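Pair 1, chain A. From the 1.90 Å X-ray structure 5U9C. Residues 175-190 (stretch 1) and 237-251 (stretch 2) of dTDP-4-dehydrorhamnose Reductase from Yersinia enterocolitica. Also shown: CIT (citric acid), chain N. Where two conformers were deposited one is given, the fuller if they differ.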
# COMPACT_ATOMS: atom_id res chain seq x y z
N GLN A 175 8.67 -37.58 -11.36
CA GLN A 175 7.26 -37.97 -11.20
C GLN A 175 6.68 -38.51 -12.50
O GLN A 175 5.91 -39.48 -12.49
CB GLN A 175 6.40 -36.82 -10.68
CG GLN A 175 6.72 -36.43 -9.25
CD GLN A 175 5.97 -35.18 -8.84
OE1 GLN A 175 4.76 -35.21 -8.58
NE2 GLN A 175 6.68 -34.09 -8.76
N ILE A 176 7.05 -37.88 -13.62
CA ILE A 176 6.59 -38.35 -14.94
C ILE A 176 7.15 -39.75 -15.20
O ILE A 176 6.41 -40.65 -15.54
CB ILE A 176 6.96 -37.37 -16.08
CG1 ILE A 176 6.09 -36.11 -16.00
CG2 ILE A 176 6.76 -38.06 -17.43
CD1 ILE A 176 6.53 -34.95 -16.88
N LYS A 177 8.46 -39.92 -15.00
CA LYS A 177 9.10 -41.22 -15.21
C LYS A 177 8.57 -42.32 -14.29
O LYS A 177 8.55 -43.48 -14.66
CB LYS A 177 10.62 -41.09 -15.07
CG LYS A 177 11.29 -40.37 -16.23
CD LYS A 177 12.79 -40.26 -15.98
CE LYS A 177 13.54 -39.71 -17.18
NZ LYS A 177 13.51 -40.66 -18.32
N ALA A 178 8.14 -41.95 -13.09
CA ALA A 178 7.57 -42.92 -12.13
C ALA A 178 6.11 -43.27 -12.46
O ALA A 178 5.51 -44.09 -11.77
CB ALA A 178 7.68 -42.39 -10.71
N GLY A 179 5.55 -42.65 -13.49
CA GLY A 179 4.18 -42.89 -13.89
C GLY A 179 3.12 -42.36 -12.93
O GLY A 179 2.08 -43.00 -12.75
N SER A 180 3.38 -41.19 -12.33
CA SER A 180 2.42 -40.59 -11.40
C SER A 180 1.08 -40.35 -12.09
O SER A 180 1.03 -39.90 -13.24
CB SER A 180 2.95 -39.27 -10.82
OG SER A 180 4.15 -39.48 -10.07
N THR A 181 0.01 -40.67 -11.37
CA THR A 181 -1.33 -40.49 -11.89
C THR A 181 -1.66 -38.99 -12.06
O THR A 181 -2.46 -38.62 -12.92
CB THR A 181 -2.40 -41.19 -11.01
OG1 THR A 181 -3.64 -41.25 -11.72
CG2 THR A 181 -2.60 -40.47 -9.69
N SER A 182 -0.99 -38.15 -11.26
CA SER A 182 -1.20 -36.71 -11.33
C SER A 182 -0.08 -35.97 -10.64
O SER A 182 0.50 -36.45 -9.65
CB SER A 182 -2.50 -36.30 -10.63
OG SER A 182 -2.38 -36.60 -9.27
N ILE A 183 0.17 -34.78 -11.15
CA ILE A 183 1.19 -33.91 -10.62
C ILE A 183 0.56 -32.54 -10.34
O ILE A 183 -0.11 -31.99 -11.20
CB ILE A 183 2.34 -33.77 -11.64
CG1 ILE A 183 3.02 -35.13 -11.84
CG2 ILE A 183 3.35 -32.71 -11.18
CD1 ILE A 183 4.04 -35.17 -12.96
N LYS A 184 0.78 -32.02 -9.13
CA LYS A 184 0.29 -30.70 -8.73
C LYS A 184 1.40 -29.68 -8.92
O LYS A 184 2.56 -29.97 -8.61
CB LYS A 184 -0.14 -30.71 -7.26
CG LYS A 184 -1.32 -31.60 -6.99
CD LYS A 184 -1.64 -31.63 -5.51
CE LYS A 184 -2.75 -32.63 -5.23
NZ LYS A 184 -3.09 -32.62 -3.78
N ALA A 185 1.05 -28.51 -9.43
CA ALA A 185 2.00 -27.43 -9.65
C ALA A 185 1.30 -26.09 -9.39
O ALA A 185 0.17 -25.87 -9.81
CB ALA A 185 2.55 -27.47 -11.07
N VAL A 186 2.00 -25.21 -8.69
CA VAL A 186 1.47 -23.91 -8.30
C VAL A 186 1.19 -23.03 -9.53
O VAL A 186 2.08 -22.82 -10.36
CB VAL A 186 2.41 -23.22 -7.30
CG1 VAL A 186 1.93 -21.83 -6.95
CG2 VAL A 186 2.54 -24.07 -6.04
N SER A 187 -0.04 -22.54 -9.64
CA SER A 187 -0.45 -21.71 -10.76
C SER A 187 -0.51 -20.20 -10.48
O SER A 187 -0.62 -19.41 -11.42
CB SER A 187 -1.84 -22.15 -11.23
OG SER A 187 -2.80 -21.94 -10.23
N ASP A 188 -0.42 -19.80 -9.21
CA ASP A 188 -0.63 -18.39 -8.84
C ASP A 188 0.60 -17.61 -8.34
O ASP A 188 0.45 -16.64 -7.60
CB ASP A 188 -1.80 -18.29 -7.84
CG ASP A 188 -1.52 -18.99 -6.50
OD1 ASP A 188 -0.38 -19.45 -6.28
OD2 ASP A 188 -2.44 -19.03 -5.65
N ARG A 189 1.79 -18.06 -8.73
CA ARG A 189 3.06 -17.37 -8.47
C ARG A 189 3.81 -17.45 -9.81
O ARG A 189 3.98 -18.53 -10.37
CB ARG A 189 3.86 -18.00 -7.34
CG ARG A 189 3.18 -17.97 -5.98
CD ARG A 189 3.05 -16.55 -5.41
NE ARG A 189 2.39 -16.48 -4.10
CZ ARG A 189 1.08 -16.35 -3.88
NH1 ARG A 189 0.19 -16.30 -4.89
NH2 ARG A 189 0.63 -16.30 -2.63
N LEU A 190 4.22 -16.30 -10.34
CA LEU A 190 4.88 -16.23 -11.64
C LEU A 190 6.36 -15.88 -11.53
O LEU A 190 6.80 -15.27 -10.54
CB LEU A 190 4.18 -15.19 -12.51
CG LEU A 190 2.66 -15.31 -12.68
CD1 LEU A 190 2.07 -14.09 -13.37
CD2 LEU A 190 2.35 -16.57 -13.44
N ASN A 237 5.47 -36.74 -23.28
CA ASN A 237 4.26 -37.51 -23.60
C ASN A 237 3.57 -38.08 -22.35
O ASN A 237 3.05 -39.21 -22.37
CB ASN A 237 4.58 -38.63 -24.60
CG ASN A 237 3.33 -39.23 -25.22
OD1 ASN A 237 2.25 -38.63 -25.15
ND2 ASN A 237 3.46 -40.40 -25.85
N PHE A 238 3.57 -37.29 -21.27
CA PHE A 238 2.94 -37.66 -20.00
C PHE A 238 1.43 -37.75 -20.21
O PHE A 238 0.84 -36.85 -20.80
CB PHE A 238 3.29 -36.61 -18.93
CG PHE A 238 2.70 -36.88 -17.58
CD1 PHE A 238 3.02 -38.05 -16.88
CD2 PHE A 238 1.88 -35.94 -16.96
CE1 PHE A 238 2.50 -38.28 -15.62
CE2 PHE A 238 1.37 -36.16 -15.69
CZ PHE A 238 1.68 -37.33 -15.02
N LYS A 239 0.80 -38.82 -19.73
CA LYS A 239 -0.65 -38.97 -19.90
C LYS A 239 -1.45 -38.82 -18.61
O LYS A 239 -2.67 -38.92 -18.62
CB LYS A 239 -0.98 -40.29 -20.62
CG LYS A 239 -0.39 -40.35 -22.03
CD LYS A 239 -0.79 -39.12 -22.83
CE LYS A 239 -0.12 -39.06 -24.19
NZ LYS A 239 -0.41 -37.79 -24.91
N GLY A 240 -0.76 -38.55 -17.50
CA GLY A 240 -1.44 -38.35 -16.21
C GLY A 240 -1.97 -36.92 -16.17
O GLY A 240 -1.88 -36.18 -17.14
N ASP A 241 -2.56 -36.53 -15.06
CA ASP A 241 -3.10 -35.18 -14.94
C ASP A 241 -2.06 -34.22 -14.36
O ASP A 241 -1.32 -34.60 -13.45
CB ASP A 241 -4.32 -35.18 -14.01
CG ASP A 241 -5.43 -36.09 -14.51
OD1 ASP A 241 -5.65 -36.15 -15.74
OD2 ASP A 241 -6.10 -36.72 -13.68
N ILE A 242 -1.98 -33.01 -14.91
CA ILE A 242 -1.13 -31.95 -14.32
C ILE A 242 -2.19 -30.98 -13.78
O ILE A 242 -2.96 -30.40 -14.55
CB ILE A 242 -0.16 -31.32 -15.32
CG1 ILE A 242 0.81 -32.39 -15.80
CG2 ILE A 242 0.61 -30.20 -14.61
CD1 ILE A 242 1.76 -31.97 -16.87
N ILE A 243 -2.22 -30.83 -12.47
CA ILE A 243 -3.26 -30.09 -11.77
C ILE A 243 -2.74 -28.73 -11.28
O ILE A 243 -1.75 -28.69 -10.56
CB ILE A 243 -3.71 -30.94 -10.53
CG1 ILE A 243 -4.23 -32.32 -10.97
CG2 ILE A 243 -4.77 -30.22 -9.69
CD1 ILE A 243 -4.56 -33.28 -9.83
N PRO A 244 -3.43 -27.62 -11.66
CA PRO A 244 -3.01 -26.31 -11.17
C PRO A 244 -3.51 -26.11 -9.75
O PRO A 244 -4.68 -26.36 -9.49
CB PRO A 244 -3.69 -25.33 -12.13
CG PRO A 244 -4.90 -26.04 -12.64
CD PRO A 244 -4.60 -27.53 -12.55
N VAL A 245 -2.64 -25.75 -8.83
CA VAL A 245 -3.05 -25.50 -7.46
C VAL A 245 -2.61 -24.12 -6.99
O VAL A 245 -1.63 -23.57 -7.49
CB VAL A 245 -2.51 -26.56 -6.49
CG1 VAL A 245 -3.03 -27.93 -6.88
CG2 VAL A 245 -0.98 -26.56 -6.42
N HIS A 246 -3.32 -23.59 -6.01
CA HIS A 246 -2.95 -22.32 -5.37
C HIS A 246 -1.81 -22.56 -4.39
O HIS A 246 -1.64 -23.68 -3.88
CB HIS A 246 -4.17 -21.69 -4.66
CG HIS A 246 -5.19 -21.17 -5.61
ND1 HIS A 246 -4.99 -20.03 -6.36
CD2 HIS A 246 -6.41 -21.64 -5.97
CE1 HIS A 246 -6.05 -19.81 -7.12
NE2 HIS A 246 -6.93 -20.77 -6.90
N SER A 247 -1.03 -21.52 -4.13
CA SER A 247 0.13 -21.63 -3.24
C SER A 247 -0.19 -22.05 -1.82
O SER A 247 0.68 -22.58 -1.12
CB SER A 247 0.95 -20.33 -3.26
OG SER A 247 0.13 -19.23 -2.96
N SER A 248 -1.44 -21.84 -1.38
CA SER A 248 -1.87 -22.27 -0.07
C SER A 248 -1.78 -23.78 0.18
O SER A 248 -1.69 -24.21 1.32
CB SER A 248 -3.34 -21.89 0.16
OG SER A 248 -4.16 -22.49 -0.82
N VAL A 249 -1.84 -24.60 -0.87
CA VAL A 249 -1.78 -26.06 -0.63
C VAL A 249 -0.36 -26.51 -0.25
O VAL A 249 -0.21 -27.56 0.37
CB VAL A 249 -2.37 -26.91 -1.78
CG1 VAL A 249 -3.80 -26.49 -2.06
CG2 VAL A 249 -1.52 -26.85 -3.04
N PHE A 250 0.66 -25.71 -0.57
CA PHE A 250 2.04 -26.01 -0.17
C PHE A 250 2.56 -24.89 0.73
O PHE A 250 3.23 -24.00 0.27
CB PHE A 250 2.96 -26.15 -1.39
CG PHE A 250 2.57 -27.26 -2.30
CD1 PHE A 250 2.59 -28.57 -1.85
CD2 PHE A 250 2.22 -27.02 -3.62
CE1 PHE A 250 2.23 -29.63 -2.69
CE2 PHE A 250 1.89 -28.06 -4.47
CZ PHE A 250 1.89 -29.37 -4.00
N PRO A 251 2.24 -24.93 2.02
CA PRO A 251 2.73 -23.85 2.89
C PRO A 251 4.26 -23.77 2.94
O PRO A 251 4.92 -24.80 3.03
CB PRO A 251 2.17 -24.20 4.27
CG PRO A 251 1.54 -25.52 4.16
CD PRO A 251 1.43 -25.93 2.74
C1 CIT N . 2.93 -41.43 -18.36
O1 CIT N . 1.79 -41.23 -18.83
O2 CIT N . 3.15 -41.27 -17.14
C2 CIT N . 4.05 -41.84 -19.30
C3 CIT N . 5.31 -42.26 -18.51
O7 CIT N . 5.24 -42.22 -17.08
C4 CIT N . 6.67 -42.70 -19.09
C5 CIT N . 7.43 -41.46 -19.49
O3 CIT N . 6.84 -40.56 -20.14
O4 CIT N . 8.64 -41.37 -19.16
C6 CIT N . 4.89 -43.75 -18.43
O5 CIT N . 4.85 -44.31 -17.31
O6 CIT N . 4.60 -44.42 -19.45
O HOH W 1 -2.97 -19.41 -2.36
O HOH W 2 3.25 -18.03 -2.12

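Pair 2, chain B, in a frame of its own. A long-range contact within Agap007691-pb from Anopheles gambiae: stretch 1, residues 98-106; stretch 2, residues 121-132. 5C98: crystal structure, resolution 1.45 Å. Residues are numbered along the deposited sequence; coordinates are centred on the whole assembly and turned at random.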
# COMPACT_ATOMS: atom_id res chain seq x y z
N LEU B 98 8.98 4.37 -1.24
CA LEU B 98 10.08 5.05 -0.58
C LEU B 98 9.94 4.92 0.92
O LEU B 98 8.88 5.26 1.46
CB LEU B 98 10.11 6.53 -0.96
CG LEU B 98 10.41 6.86 -2.42
CD1 LEU B 98 9.93 8.28 -2.78
CD2 LEU B 98 11.89 6.68 -2.69
N SER B 99 10.97 4.44 1.58
CA SER B 99 11.03 4.41 3.03
C SER B 99 11.88 5.55 3.56
O SER B 99 12.79 6.07 2.90
CB SER B 99 11.57 3.10 3.55
OG SER B 99 12.88 2.85 3.06
N PHE B 100 11.60 5.92 4.81
CA PHE B 100 12.28 7.03 5.46
C PHE B 100 12.32 6.69 6.94
O PHE B 100 11.35 6.15 7.49
CB PHE B 100 11.47 8.30 5.20
CG PHE B 100 12.09 9.55 5.72
CD1 PHE B 100 13.13 10.14 5.03
CD2 PHE B 100 11.65 10.14 6.89
CE1 PHE B 100 13.75 11.30 5.49
CE2 PHE B 100 12.24 11.31 7.36
CZ PHE B 100 13.30 11.89 6.68
N VAL B 101 13.44 6.99 7.57
CA VAL B 101 13.66 6.63 8.95
C VAL B 101 14.04 7.88 9.72
O VAL B 101 14.93 8.63 9.29
CB VAL B 101 14.77 5.58 9.08
CG1 VAL B 101 14.97 5.14 10.50
CG2 VAL B 101 14.50 4.38 8.18
N LEU B 102 13.39 8.09 10.87
CA LEU B 102 13.83 9.09 11.83
C LEU B 102 14.55 8.40 12.98
O LEU B 102 14.10 7.38 13.49
CB LEU B 102 12.67 9.87 12.43
CG LEU B 102 11.85 10.76 11.50
CD1 LEU B 102 10.68 11.35 12.26
CD2 LEU B 102 12.75 11.87 10.96
N VAL B 103 15.68 8.96 13.38
CA VAL B 103 16.41 8.53 14.57
C VAL B 103 16.66 9.74 15.45
O VAL B 103 16.86 10.86 14.97
CB VAL B 103 17.75 7.83 14.24
CG1 VAL B 103 17.51 6.49 13.55
CG2 VAL B 103 18.65 8.72 13.41
N GLU B 104 16.64 9.51 16.76
CA GLU B 104 16.95 10.59 17.71
C GLU B 104 18.39 11.06 17.53
O GLU B 104 19.34 10.28 17.68
CB GLU B 104 16.72 10.10 19.15
CG GLU B 104 17.26 11.01 20.26
CD GLU B 104 16.83 12.46 20.15
OE1 GLU B 104 15.63 12.71 19.86
OE2 GLU B 104 17.69 13.34 20.37
N GLU B 105 18.55 12.35 17.26
CA GLU B 105 19.84 12.89 16.86
C GLU B 105 20.88 12.86 17.98
O GLU B 105 22.08 12.88 17.68
CB GLU B 105 19.69 14.33 16.36
CG GLU B 105 19.22 15.35 17.41
CD GLU B 105 18.93 16.72 16.82
OE1 GLU B 105 18.94 16.84 15.57
OE2 GLU B 105 18.69 17.67 17.59
N THR B 106 20.47 12.81 19.24
CA THR B 106 21.47 12.88 20.30
C THR B 106 22.09 11.53 20.64
O THR B 106 22.98 11.49 21.50
CB THR B 106 20.89 13.47 21.59
OG1 THR B 106 19.81 12.66 22.04
CG2 THR B 106 20.43 14.94 21.38
N PHE B 121 21.06 -0.36 2.18
CA PHE B 121 19.66 -0.33 1.79
C PHE B 121 19.32 0.97 1.07
O PHE B 121 19.94 2.01 1.30
CB PHE B 121 18.77 -0.44 3.03
CG PHE B 121 18.80 -1.78 3.69
CD1 PHE B 121 18.59 -2.96 2.97
CD2 PHE B 121 19.02 -1.86 5.05
CE1 PHE B 121 18.62 -4.19 3.62
CE2 PHE B 121 19.03 -3.07 5.68
CZ PHE B 121 18.83 -4.22 4.98
N GLN B 122 18.34 0.88 0.18
CA GLN B 122 17.76 2.02 -0.54
C GLN B 122 16.74 2.64 0.41
O GLN B 122 15.58 2.24 0.46
CB GLN B 122 17.13 1.48 -1.81
CG GLN B 122 16.38 2.36 -2.74
CD GLN B 122 15.85 1.53 -3.93
OE1 GLN B 122 16.35 0.42 -4.21
NE2 GLN B 122 14.86 2.06 -4.61
N THR B 123 17.21 3.61 1.19
CA THR B 123 16.40 4.29 2.18
C THR B 123 17.13 5.59 2.53
O THR B 123 18.25 5.83 2.08
CB THR B 123 16.16 3.41 3.42
OG1 THR B 123 15.13 4.00 4.23
CG2 THR B 123 17.41 3.23 4.27
N THR B 124 16.45 6.42 3.31
CA THR B 124 17.03 7.65 3.84
C THR B 124 16.76 7.70 5.34
O THR B 124 15.64 7.46 5.79
CB THR B 124 16.45 8.88 3.12
OG1 THR B 124 16.93 8.90 1.76
CG2 THR B 124 16.93 10.15 3.78
N VAL B 125 17.82 7.95 6.10
CA VAL B 125 17.73 8.13 7.55
C VAL B 125 18.04 9.58 7.84
O VAL B 125 19.07 10.11 7.39
CB VAL B 125 18.73 7.21 8.27
CG1 VAL B 125 18.67 7.41 9.77
CG2 VAL B 125 18.48 5.76 7.94
N GLU B 126 17.18 10.23 8.61
CA GLU B 126 17.45 11.60 9.07
C GLU B 126 17.47 11.66 10.59
O GLU B 126 16.47 11.29 11.23
CB GLU B 126 16.41 12.57 8.53
CG GLU B 126 16.78 14.01 8.85
CD GLU B 126 16.04 15.04 8.01
OE1 GLU B 126 15.56 14.68 6.90
OE2 GLU B 126 15.95 16.21 8.44
N PRO B 127 18.58 12.08 11.20
CA PRO B 127 18.56 12.37 12.64
C PRO B 127 17.80 13.65 12.91
O PRO B 127 18.03 14.67 12.26
CB PRO B 127 20.05 12.52 12.99
CG PRO B 127 20.81 12.10 11.80
CD PRO B 127 19.92 12.28 10.63
N VAL B 128 16.91 13.61 13.90
CA VAL B 128 16.12 14.77 14.27
C VAL B 128 15.98 14.79 15.79
O VAL B 128 16.27 13.82 16.49
CB VAL B 128 14.72 14.77 13.62
CG1 VAL B 128 14.82 14.84 12.10
CG2 VAL B 128 13.91 13.57 14.09
N ASP B 129 15.49 15.92 16.28
CA ASP B 129 15.12 16.03 17.68
C ASP B 129 13.73 15.43 17.83
O ASP B 129 12.73 16.13 17.66
CB ASP B 129 15.15 17.49 18.09
CG ASP B 129 14.68 17.71 19.51
OD1 ASP B 129 14.49 16.70 20.24
OD2 ASP B 129 14.54 18.89 19.89
N LEU B 130 13.66 14.15 18.21
CA LEU B 130 12.39 13.45 18.37
C LEU B 130 11.64 13.87 19.64
O LEU B 130 10.48 13.48 19.81
CB LEU B 130 12.60 11.93 18.32
CG LEU B 130 12.53 11.27 16.93
CD1 LEU B 130 12.87 9.78 16.97
CD2 LEU B 130 11.15 11.44 16.32
N THR B 131 12.24 14.67 20.51
CA THR B 131 11.48 15.32 21.58
C THR B 131 10.64 16.49 21.07
O THR B 131 9.84 17.03 21.84
CB THR B 131 12.40 15.81 22.71
OG1 THR B 131 12.98 17.07 22.35
CG2 THR B 131 13.49 14.80 23.03
N ASP B 132 10.80 16.88 19.81
CA ASP B 132 10.14 18.06 19.24
C ASP B 132 9.36 17.64 18.00
O ASP B 132 9.95 17.34 16.96
CB ASP B 132 11.17 19.13 18.89
CG ASP B 132 10.52 20.48 18.59
OD1 ASP B 132 9.28 20.55 18.47
OD2 ASP B 132 11.27 21.47 18.44
O HOH W 3 13.22 3.53 -0.24
O HOH W 4 16.93 15.70 21.14
O HOH W 5 20.20 16.42 13.41

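Both pairs are built on two parallel strands a little under 5 Å apart at closest approach, with N-to-C directions 25° apart in pair 1 and 31° in pair 2; fourteen central residues superpose to 0.5 Å. The backbone rule is the same. Stretch 1 offers the N and O of alternate residues, Ile A183 and Ala A185 in pair 1, Val B101 and Val B103 in pair 2, and each bonds to the two residues that flank its bridge partner, the O of the one before and the N of the one after. Thus Ile A183 N donates to Asp A241 O (2.7 Å) and Ile A183 O accepts from Ile A243 N (2.7 Å); Val B101 N donates to Thr B124 O (2.9 Å) and Val B101 O accepts from Glu B126 N (2.8 Å). The matched prolines, Pro A244 and Pro B127, cost nothing in this ladder, because the bonds across run through the residues before and after them.

On the face carrying Ile A183 and Ala A185, matched by Val B101 and Val B103, size is traded. Ala A185 contributes only a methyl, whereas Val B103 reaches Val B125 (CG2 to CG1, 3.9 Å) and Pro B127 (CG2 to CB, 4.1 Å). Ile A183 instead sends its CD1 to Phe A238 CZ (3.8 Å), a ring also covered over one face by Ile A176 CG1. Phe B121, matched by backbone, makes no contact across.

The other face varies more. Ser A182 CB meets Ile A243 CD1 at 3.7 Å; at the matching places, Phe B100 brings its ring edge to Glu B126, CZ to OE1 3.6 Å. Lys A184 packs with its CB, 4.0 Å from Val A245 CG1, while its end leads away; Leu B102 packs with both methyls, CD2 lying 3.7 Å from Val B128 CG2 and CD1 4.1 Å from Leu B130 CD2.

Gly A240 matches Thr B123. An ideal CB on the glycine would sit 2.7 Å from Ser A180 O, a clash, but Thr B123 has room to hydrogen-bond, OG1 to Ser B99 OG, 2.8 Å.

The exits are polar in both. Ser A187 N and Glu B105 N close the ladder on Val A245 O (2.9 Å) and Val B128 O (2.8 Å). Pair 1 uses Asp A188, just past the strand, whose OD2 accepts from His A246 ND1 at 2.8 Å. Pair 2 uses Glu B104, the last strand residue and the match of apolar Val A186: its CA-to-CB bond points away, yet the chain returns so that OE1 accepts from Leu B130 N at 2.9 Å. The backbone fixes the register; each pair fastens its end with a carboxylate from a different position.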